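Local atomic coordinates of N-terminal domain of PorA (28-171) (Porphyromonas gingivalis ATCC 33277, PDB entry 6KJK), a protein that is a cargo protein of the type IX secretion system, this part being its N-terminal domain, and affects PorXY-SigP signalling. Residues E58-D62 / Y96-V100. Residues are numbered along the deposited sequence; the frame is centred on the assembly and turned at random.
Sequences EMIGD and YTFPV
Residues 96-99 are the extended end of strand 90-99, which runs out into a loop at Val-100; 58-62 leaves strand 48-58 at Glu-58, stays extended through Met-59 and Ile-60, then turns at Gly-61 (phi/psi -50/-53) and Asp-62 (-96/23). The backbones come closest at Asp-62 and Phe-98, CA to CA 6.1 Å, and no backbone-to-backbone hydrogen bond links the two. Tyr-96, chi1 t, reaches under the loop so that Ile-60 N donates to Tyr-96 OH (3.0 Å, N-H...O 160°), approaching at the ring edge. Met-59 (chi1 m, chi2 t, chi3 m) flanks the same ring, CG 3.6 Å from Tyr-96 CE1 and SD 4.8 Å from the ring centroid, an oblique Met-aromatic contact. Ile-60 points toward the strand, its CG2 3.7 Å from Phe-98 CB and 4.4 Å from Pro-99 CD, while Asp-62 CB lies 4.2 Å from Pro-99 CG. A water bridges Asp-62 O (3.2 Å) and Thr-97 OG1 (3.1 Å). The loop is an intersheet crossing at one end of a beta-sandwich: it carries the chain from strand 48-58 in one sheet to strand 64-69 in the other, where 64-69 pairs with 90-99. Between the sheets, Tyr-96 OH also hydrogen-bonds His-105 NE2, and its ring meets Phe-109 edge-to-face; Phe-98 packs edge-to-face on Tyr-133 and His-105, from strands 125-133 and 105-115.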
# COMPACT_ATOMS: atom_id res chain seq x y z
N GLU A 58 -0.11 -11.32 2.03
CA GLU A 58 0.45 -12.62 1.67
C GLU A 58 1.94 -12.43 1.49
O GLU A 58 2.36 -11.62 0.64
CB GLU A 58 -0.18 -13.10 0.36
CG GLU A 58 -1.72 -12.96 0.36
CD GLU A 58 -2.44 -13.76 -0.73
OE1 GLU A 58 -3.13 -14.74 -0.39
OE2 GLU A 58 -2.34 -13.38 -1.92
N MET A 59 2.74 -13.13 2.27
CA MET A 59 4.17 -12.92 2.29
C MET A 59 4.88 -14.26 2.37
O MET A 59 4.35 -15.25 2.89
CB MET A 59 4.60 -12.07 3.51
CG MET A 59 3.95 -10.67 3.57
SD MET A 59 4.68 -9.57 4.80
CE MET A 59 4.03 -10.27 6.31
N ILE A 60 6.11 -14.27 1.91
CA ILE A 60 7.00 -15.37 2.25
C ILE A 60 7.27 -15.36 3.76
O ILE A 60 7.04 -14.38 4.47
CB ILE A 60 8.28 -15.24 1.40
CG1 ILE A 60 9.01 -16.59 1.32
CG2 ILE A 60 9.21 -14.17 1.95
CD1 ILE A 60 10.00 -16.62 0.23
N GLY A 61 7.70 -16.51 4.29
CA GLY A 61 7.61 -16.75 5.73
C GLY A 61 8.17 -15.65 6.63
O GLY A 61 7.51 -15.19 7.57
N ASP A 62 9.41 -15.25 6.40
CA ASP A 62 10.04 -14.19 7.18
C ASP A 62 9.94 -12.81 6.52
O ASP A 62 10.76 -11.93 6.81
CB ASP A 62 11.50 -14.54 7.49
CG ASP A 62 11.87 -14.24 8.93
OD1 ASP A 62 12.20 -15.19 9.67
OD2 ASP A 62 11.81 -13.05 9.34
N TYR A 96 8.01 -3.84 1.44
CA TYR A 96 7.97 -5.27 1.70
C TYR A 96 9.41 -5.73 1.74
O TYR A 96 10.16 -5.50 0.77
CB TYR A 96 7.20 -5.94 0.57
CG TYR A 96 7.14 -7.46 0.63
CD1 TYR A 96 6.97 -8.16 1.83
CD2 TYR A 96 7.27 -8.18 -0.53
CE1 TYR A 96 6.93 -9.54 1.84
CE2 TYR A 96 7.24 -9.58 -0.53
CZ TYR A 96 7.05 -10.25 0.67
OH TYR A 96 6.99 -11.64 0.74
N THR A 97 9.82 -6.36 2.84
CA THR A 97 11.21 -6.77 3.02
C THR A 97 11.23 -8.26 3.33
O THR A 97 10.32 -8.78 3.98
CB THR A 97 11.84 -6.00 4.16
OG1 THR A 97 11.04 -6.13 5.32
CG2 THR A 97 11.91 -4.54 3.82
N PHE A 98 12.25 -8.95 2.84
CA PHE A 98 12.25 -10.41 2.93
C PHE A 98 13.64 -10.90 2.55
O PHE A 98 14.45 -10.14 2.03
CB PHE A 98 11.19 -11.04 1.99
CG PHE A 98 11.29 -10.54 0.57
CD1 PHE A 98 12.10 -11.18 -0.37
CD2 PHE A 98 10.58 -9.41 0.18
CE1 PHE A 98 12.21 -10.69 -1.66
CE2 PHE A 98 10.68 -8.92 -1.11
CZ PHE A 98 11.49 -9.54 -2.03
N PRO A 99 13.94 -12.17 2.85
CA PRO A 99 15.30 -12.67 2.59
C PRO A 99 15.62 -12.77 1.11
O PRO A 99 14.77 -13.11 0.28
CB PRO A 99 15.28 -14.07 3.24
CG PRO A 99 14.20 -14.00 4.26
CD PRO A 99 13.14 -13.12 3.63
N VAL A 100 16.88 -12.48 0.78
CA VAL A 100 17.40 -12.81 -0.53
C VAL A 100 17.20 -14.29 -0.79
O VAL A 100 17.41 -15.13 0.10
CB VAL A 100 18.89 -12.43 -0.62
CG1 VAL A 100 19.51 -12.97 -1.91
CG2 VAL A 100 19.07 -10.95 -0.51
O HOH W 1 11.71 -8.88 6.66